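Local coordinates for protein response regulator aspartate phosphatase H (Bacillus subtilis, PDB 3Q15) that dephosphorylates the response regulator Spo0F and also acts on ComA, thereby controlling both sporulation and competence, at residues A[181-186]-A[218-223]; A[200-205]-A[226-231]; A[240-245]-A[265-270]. All coordinates share one frame; numbering follows the deposited sequence.

Contact 1: residues A[181-186]-A[218-223]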
# COMPACT_ATOMS: atom_id res chain seq x y z
N THR A 181 19.64 1.89 -10.83
CA THR A 181 20.12 1.45 -9.52
C THR A 181 20.33 2.65 -8.62
O THR A 181 19.96 2.64 -7.45
CB THR A 181 21.45 0.67 -9.66
OG1 THR A 181 21.23 -0.51 -10.44
CG2 THR A 181 21.99 0.27 -8.29
N ILE A 182 20.94 3.70 -9.17
CA ILE A 182 21.16 4.93 -8.43
C ILE A 182 19.83 5.57 -8.06
O ILE A 182 19.62 5.96 -6.91
CB ILE A 182 22.01 5.92 -9.24
CG1 ILE A 182 23.43 5.36 -9.41
CG2 ILE A 182 22.04 7.27 -8.55
CD1 ILE A 182 24.31 6.19 -10.32
N GLN A 183 18.93 5.66 -9.04
CA GLN A 183 17.60 6.22 -8.81
C GLN A 183 16.85 5.41 -7.76
O GLN A 183 16.10 5.96 -6.96
CB GLN A 183 16.79 6.26 -10.11
CG GLN A 183 17.33 7.20 -11.17
CD GLN A 183 16.70 6.98 -12.53
OE1 GLN A 183 16.50 5.84 -12.96
NE2 GLN A 183 16.39 8.06 -13.22
N SER A 184 17.06 4.10 -7.76
CA SER A 184 16.41 3.22 -6.78
C SER A 184 16.96 3.47 -5.39
O SER A 184 16.23 3.42 -4.40
CB SER A 184 16.57 1.75 -7.17
OG SER A 184 15.85 1.47 -8.36
N LEU A 185 18.26 3.74 -5.31
CA LEU A 185 18.89 4.07 -4.04
C LEU A 185 18.36 5.39 -3.50
O LEU A 185 18.10 5.52 -2.30
CB LEU A 185 20.41 4.11 -4.19
CG LEU A 185 21.07 2.77 -4.53
CD1 LEU A 185 22.53 2.94 -4.94
CD2 LEU A 185 20.95 1.80 -3.36
N PHE A 186 18.20 6.37 -4.38
CA PHE A 186 17.61 7.65 -3.99
C PHE A 186 16.20 7.47 -3.44
O PHE A 186 15.83 8.09 -2.44
CB PHE A 186 17.58 8.64 -5.17
CG PHE A 186 18.94 9.16 -5.55
CD1 PHE A 186 20.04 8.94 -4.73
CD2 PHE A 186 19.12 9.86 -6.73
CE1 PHE A 186 21.29 9.42 -5.08
CE2 PHE A 186 20.37 10.34 -7.09
CZ PHE A 186 21.46 10.12 -6.26
N ASP A 218 28.54 12.81 -14.03
CA ASP A 218 28.69 14.02 -13.23
C ASP A 218 27.39 14.46 -12.55
O ASP A 218 27.38 14.80 -11.37
CB ASP A 218 29.25 15.16 -14.07
CG ASP A 218 30.64 14.85 -14.60
OD1 ASP A 218 30.91 15.17 -15.78
OD2 ASP A 218 31.46 14.29 -13.85
N ARG A 219 26.29 14.46 -13.30
CA ARG A 219 25.02 14.89 -12.73
C ARG A 219 24.70 14.08 -11.48
O ARG A 219 24.38 14.64 -10.43
CB ARG A 219 23.89 14.78 -13.75
CG ARG A 219 22.51 15.08 -13.16
CD ARG A 219 21.48 15.34 -14.25
NE ARG A 219 21.82 16.53 -15.02
CZ ARG A 219 21.44 17.76 -14.71
NH1 ARG A 219 20.71 17.98 -13.62
NH2 ARG A 219 21.80 18.78 -15.47
N PHE A 220 24.79 12.75 -11.58
CA PHE A 220 24.46 11.89 -10.45
C PHE A 220 25.51 11.92 -9.35
O PHE A 220 25.23 11.56 -8.20
CB PHE A 220 24.21 10.46 -10.92
CG PHE A 220 22.87 10.26 -11.56
CD1 PHE A 220 21.71 10.37 -10.81
CD2 PHE A 220 22.77 9.97 -12.91
CE1 PHE A 220 20.47 10.20 -11.39
CE2 PHE A 220 21.53 9.80 -13.50
CZ PHE A 220 20.38 9.91 -12.75
N ILE A 221 26.72 12.36 -9.69
CA ILE A 221 27.75 12.58 -8.68
C ILE A 221 27.37 13.81 -7.86
O ILE A 221 27.42 13.79 -6.63
CB ILE A 221 29.14 12.78 -9.31
CG1 ILE A 221 29.64 11.48 -9.94
CG2 ILE A 221 30.14 13.25 -8.26
CD1 ILE A 221 31.00 11.59 -10.60
N ALA A 222 26.98 14.87 -8.55
CA ALA A 222 26.54 16.10 -7.90
C ALA A 222 25.29 15.87 -7.07
O ALA A 222 25.19 16.34 -5.93
CB ALA A 222 26.30 17.18 -8.94
N ILE A 223 24.32 15.16 -7.64
CA ILE A 223 23.06 14.90 -6.95
C ILE A 223 23.28 14.03 -5.72
O ILE A 223 22.71 14.30 -4.66
CB ILE A 223 22.02 14.23 -7.87
CG1 ILE A 223 21.64 15.18 -9.01
CG2 ILE A 223 20.79 13.84 -7.08
CD1 ILE A 223 20.71 14.56 -10.04

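Contact 2: residues A[200-205]-A[226-231]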
# COMPACT_ATOMS: atom_id res chain seq x y z
N LYS A 200 19.53 5.85 8.35
CA LYS A 200 19.27 4.66 7.54
C LYS A 200 19.39 4.97 6.05
O LYS A 200 19.78 4.11 5.26
CB LYS A 200 17.90 4.07 7.85
CG LYS A 200 17.82 3.42 9.22
CD LYS A 200 16.40 2.97 9.54
CE LYS A 200 16.31 2.39 10.94
NZ LYS A 200 14.91 1.98 11.25
N ALA A 201 19.07 6.20 5.68
CA ALA A 201 19.16 6.63 4.29
C ALA A 201 20.61 6.76 3.83
O ALA A 201 20.94 6.47 2.67
CB ALA A 201 18.44 7.94 4.10
N LEU A 202 21.48 7.19 4.74
CA LEU A 202 22.84 7.56 4.39
C LEU A 202 23.62 6.45 3.66
O LEU A 202 24.26 6.73 2.65
CB LEU A 202 23.61 8.04 5.63
CG LEU A 202 25.04 8.53 5.37
CD1 LEU A 202 25.04 9.71 4.39
CD2 LEU A 202 25.73 8.90 6.67
N PRO A 203 23.56 5.21 4.17
CA PRO A 203 24.31 4.14 3.49
C PRO A 203 23.92 4.02 2.02
O PRO A 203 24.79 3.83 1.17
CB PRO A 203 23.90 2.88 4.26
CG PRO A 203 23.51 3.37 5.61
CD PRO A 203 22.87 4.71 5.37
N HIS A 204 22.63 4.15 1.71
CA HIS A 204 22.17 4.03 0.33
C HIS A 204 22.65 5.20 -0.51
O HIS A 204 23.01 5.03 -1.68
CB HIS A 204 20.65 3.89 0.28
CG HIS A 204 20.13 2.72 1.06
ND1 HIS A 204 20.24 1.42 0.60
CD2 HIS A 204 19.53 2.64 2.27
CE1 HIS A 204 19.72 0.60 1.49
NE2 HIS A 204 19.28 1.31 2.51
N LEU A 205 22.67 6.39 0.08
CA LEU A 205 23.18 7.56 -0.62
C LEU A 205 24.67 7.41 -0.92
O LEU A 205 25.15 7.86 -1.97
CB LEU A 205 22.91 8.84 0.18
CG LEU A 205 21.43 9.20 0.38
CD1 LEU A 205 21.30 10.50 1.16
CD2 LEU A 205 20.71 9.30 -0.95
N LEU A 226 24.82 16.09 -3.03
CA LEU A 226 23.78 16.96 -2.49
C LEU A 226 22.88 16.19 -1.53
O LEU A 226 22.57 16.67 -0.44
CB LEU A 226 22.94 17.55 -3.62
CG LEU A 226 21.71 18.36 -3.22
CD1 LEU A 226 22.11 19.52 -2.31
CD2 LEU A 226 21.00 18.87 -4.45
N ASN A 227 22.47 15.00 -1.94
CA ASN A 227 21.63 14.15 -1.11
C ASN A 227 22.32 13.76 0.19
O ASN A 227 21.69 13.75 1.25
CB ASN A 227 21.18 12.91 -1.89
CG ASN A 227 20.16 13.24 -2.96
OD1 ASN A 227 19.59 14.33 -2.97
ND2 ASN A 227 19.92 12.30 -3.87
N ILE A 228 23.61 13.45 0.11
CA ILE A 228 24.40 13.16 1.30
C ILE A 228 24.44 14.37 2.23
O ILE A 228 24.24 14.24 3.44
CB ILE A 228 25.84 12.74 0.93
CG1 ILE A 228 25.81 11.43 0.14
CG2 ILE A 228 26.69 12.60 2.17
CD1 ILE A 228 27.16 10.99 -0.36
N ALA A 229 24.69 15.55 1.66
CA ALA A 229 24.73 16.79 2.43
C ALA A 229 23.41 17.07 3.15
O ALA A 229 23.39 17.40 4.34
CB ALA A 229 25.12 17.96 1.54
N ASN A 230 22.29 16.94 2.43
CA ASN A 230 20.98 17.13 3.05
C ASN A 230 20.76 16.11 4.16
O ASN A 230 20.13 16.41 5.17
CB ASN A 230 19.87 17.04 2.01
CG ASN A 230 19.76 18.29 1.16
OD1 ASN A 230 19.95 19.40 1.65
ND2 ASN A 230 19.44 18.11 -0.12
N SER A 231 21.26 14.90 3.95
CA SER A 231 21.12 13.84 4.94
C SER A 231 21.83 14.22 6.23
O SER A 231 21.26 14.12 7.31
CB SER A 231 21.68 12.52 4.39
OG SER A 231 21.48 11.46 5.31

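Contact 3: residues A[240-245]-A[265-270]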
# COMPACT_ATOMS: atom_id res chain seq x y z
N MET A 240 29.77 17.98 8.39
CA MET A 240 29.73 17.05 7.26
C MET A 240 28.79 17.56 6.17
O MET A 240 29.07 17.43 4.98
CB MET A 240 29.30 15.66 7.72
CG MET A 240 30.36 14.92 8.51
SD MET A 240 31.78 14.51 7.49
CE MET A 240 31.10 13.19 6.49
N ALA A 241 27.68 18.14 6.58
CA ALA A 241 26.73 18.72 5.64
C ALA A 241 27.41 19.79 4.79
O ALA A 241 27.37 19.73 3.56
CB ALA A 241 25.55 19.32 6.38
N VAL A 242 28.03 20.76 5.45
CA VAL A 242 28.66 21.86 4.73
C VAL A 242 29.76 21.34 3.82
O VAL A 242 29.94 21.82 2.70
CB VAL A 242 29.24 22.91 5.70
CG1 VAL A 242 30.24 23.80 4.97
CG2 VAL A 242 28.12 23.72 6.32
N GLU A 243 30.50 20.35 4.31
CA GLU A 243 31.58 19.74 3.55
C GLU A 243 31.06 19.15 2.24
O GLU A 243 31.64 19.37 1.17
CB GLU A 243 32.25 18.65 4.38
CG GLU A 243 33.27 17.83 3.61
CD GLU A 243 33.97 16.82 4.49
OE1 GLU A 243 34.07 17.08 5.71
OE2 GLU A 243 34.41 15.78 3.97
N HIS A 244 29.97 18.41 2.32
CA HIS A 244 29.41 17.79 1.13
C HIS A 244 28.70 18.80 0.23
O HIS A 244 28.77 18.69 -0.99
CB HIS A 244 28.51 16.61 1.49
CG HIS A 244 29.26 15.42 2.00
ND1 HIS A 244 29.71 15.33 3.30
CD2 HIS A 244 29.66 14.29 1.38
CE1 HIS A 244 30.34 14.18 3.47
NE2 HIS A 244 30.33 13.53 2.32
N PHE A 245 28.03 19.78 0.83
CA PHE A 245 27.42 20.84 0.04
C PHE A 245 28.46 21.47 -0.87
O PHE A 245 28.23 21.66 -2.07
CB PHE A 245 26.77 21.91 0.93
CG PHE A 245 25.38 21.57 1.40
CD1 PHE A 245 24.38 21.28 0.49
CD2 PHE A 245 25.08 21.56 2.75
CE1 PHE A 245 23.10 20.96 0.91
CE2 PHE A 245 23.80 21.24 3.18
CZ PHE A 245 22.81 20.95 2.26
N PHE A 265 21.08 26.69 -1.84
CA PHE A 265 20.05 26.89 -0.84
C PHE A 265 20.27 25.99 0.38
O PHE A 265 20.08 26.41 1.52
CB PHE A 265 18.65 26.66 -1.41
CG PHE A 265 17.57 26.65 -0.35
CD1 PHE A 265 17.07 27.84 0.16
CD2 PHE A 265 17.07 25.45 0.14
CE1 PHE A 265 16.10 27.83 1.13
CE2 PHE A 265 16.09 25.45 1.11
CZ PHE A 265 15.60 26.64 1.61
N GLY A 266 20.67 24.75 0.13
CA GLY A 266 21.00 23.83 1.20
C GLY A 266 22.18 24.35 2.00
O GLY A 266 22.14 24.40 3.23
N LEU A 267 23.22 24.76 1.29
CA LEU A 267 24.40 25.32 1.92
C LEU A 267 24.04 26.53 2.78
O LEU A 267 24.44 26.63 3.93
CB LEU A 267 25.44 25.70 0.86
CG LEU A 267 26.79 26.24 1.33
CD1 LEU A 267 27.41 25.32 2.38
CD2 LEU A 267 27.73 26.42 0.15
N SER A 268 23.25 27.44 2.21
CA SER A 268 22.86 28.66 2.91
C SER A 268 22.03 28.37 4.16
O SER A 268 22.32 28.87 5.24
CB SER A 268 22.09 29.60 1.97
OG SER A 268 22.92 30.05 0.91
N TRP A 269 20.98 27.57 3.99
CA TRP A 269 20.11 27.22 5.11
C TRP A 269 20.93 26.59 6.23
O TRP A 269 20.78 26.95 7.40
CB TRP A 269 19.03 26.24 4.65
CG TRP A 269 17.95 26.01 5.66
CD1 TRP A 269 17.50 26.90 6.60
CD2 TRP A 269 17.19 24.81 5.84
NE1 TRP A 269 16.50 26.33 7.35
CE2 TRP A 269 16.29 25.05 6.91
CE3 TRP A 269 17.18 23.56 5.21
CZ2 TRP A 269 15.39 24.08 7.35
CZ3 TRP A 269 16.28 22.60 5.65
CH2 TRP A 269 15.40 22.87 6.71
N THR A 270 21.79 25.65 5.87
CA THR A 270 22.63 24.96 6.85
C THR A 270 23.54 25.92 7.59
O THR A 270 23.73 25.81 8.80
CB THR A 270 23.49 23.86 6.19
OG1 THR A 270 22.63 22.91 5.55
CG2 THR A 270 24.32 23.14 7.23

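Contact 1: residues A[181-186]-A[218-223]
I182, Q183 and F186 meet F220 and I223 where the leading helices of two successive predicted TPR units, TPR 3 and TPR 4, run side by side. The two short segments are nearly parallel, at 16° to each other. The segment axes come no closer than 11.8 Å, so long side chains have to bridge the space. F220 does most of this. Its CG is anti to the carbonyl carbon (chi1 -77°), and the ring extends toward helix 178-194. CD1 of F220 is the atom that both apolar partners reach. I182 CG2 lies 3.9 Å from F220 CD1. I182 CG2 itself is anti to its own backbone N. F186 CE2 comes to the edge of the F220 ring, near its plane, 4.0 Å from F220 CD1. The same corner of F186 also takes a methyl: I223 CG2 is 3.5 Å from F186 CE2, and the two side chains cross at about a right angle. One face of the F186 ring lies over the carbonyl of the preceding turn, with I182 O 3.5 Å above the ring plane toward the rim. Q183 comes alongside with CG 4.3 Å from F220 CE1. Its amide oxygen, OE1, is hydrogen-bonded to R180 NH1. No hydrogen bond joins the two segments, and the contact lies near the surface. Helix 198-214 is packed against both helices: I182 rests on L211, F186 on A208 and I221 on M213. T181 and S184 touch L168 and Y171 of helix 157-172; T181 also reaches L211.

Contact 2: residues A[200-205]-A[226-231]
N227 O is met by two groups: it accepts the backbone hydrogen bond of S231 N at 3.0 Å, and the methyl CD1 of L205 presses on it from the other helix. L205 CD1 is 3.3 Å from N227 O, a packing contact and not a bond. L205 carries the largest share of this interface. Its CG is anti to the carbonyl carbon (chi1 -65°), beside the backbone N. Both methyls pack on N227 CB, with CD2 3.8 Å from N227 CB, and CD1 also touches S231 CB. The side chains of L205 and N227 cross at about a right angle. On another flank of L205, I228 CG1 packs 3.9 Å from L205 CB. The segments are close to antiparallel, at 163°. They join the second helix of predicted TPR 3 to the first helix of TPR 4, the usual way in which one TPR unit stacks on the next. L202 closes the other end. Its CG is anti to the backbone N (chi1 -176°), and beyond it CD1 is 4.0 Å from I228 CG2. S231 OG sits 4.0 Å from L202 CB. P203 has no backbone N-H to give to the turn before, and the helix is kinked there. A201 O still takes the bond of L205 N, together with a weak one from H204 N. H204 and K200 reach the second subunit: H204 NE2 is hydrogen-bonded to the terminal OXT of Y378 of that subunit, and K200 NZ to O of its Y376.

Contact 3: residues A[240-245]-A[265-270]
F245 lays one face of its ring on the backbone of G266 and L267. L267 N stands 3.6 Å above the ring plane, over its centre. G266 C is toward the rim, 3.5 Å from F245 CZ. G266 has no side chain, so the ring can come right down on its main chain. F245 CG is anti to the carbonyl carbon (chi1 -83°), beside the backbone N. F245 CE2 also reaches the hydroxyl of T270, 3.1 Å from OG1. T270 OG1 lies beside its own backbone N (chi1 -59°). That hydroxyl gives a 2.8 Å hydrogen bond from T270 OG1 to G266 O, from above the carbonyl plane. T270 N reaches G266 O from the opposite face, so two donors grip this buried oxygen. The segments join the second helix of predicted TPR 4 to the first of TPR 5. A241 and F245 occupy places where the TPR motif commonly has a small residue and an aromatic one. T270 CG2, anti to its backbone N, meets V242 CG2 at 4.0 Å and A241 CB. L267 CG is likewise anti to the backbone N (chi1 -176°). Its CD1 packs 3.8 Å from F245 CB and also touches V242 CG1. An alanine at F245 would keep only the CB contact with L267 and would probably leave a gap over the G266-L267 peptide and beside the T270 hydroxyl.

The three contacts follow the stacking of predicted TPR units 3, 4 and 5. Contacts 1 and 2 share helix 218-235, which lies against both helices of the unit before it. Their centres are 11 Å apart, and F186 CE1 touches N227 ND2 at 3.4 Å. Contact 3 starts from the next helix, 238-255, with its centre 13 Å from that of contact 2. N230 OD1 packs 3.3 Å from F245 CZ, and I228 meets H244. Contacts 1 and 3 do not touch; their nearest atoms are about 7 Å apart. The Q183 side chain in contact 1 is about 4 Å from a bound sulfate, probably from the crystallisation liquor, and about 14 Å from a magnesium ion.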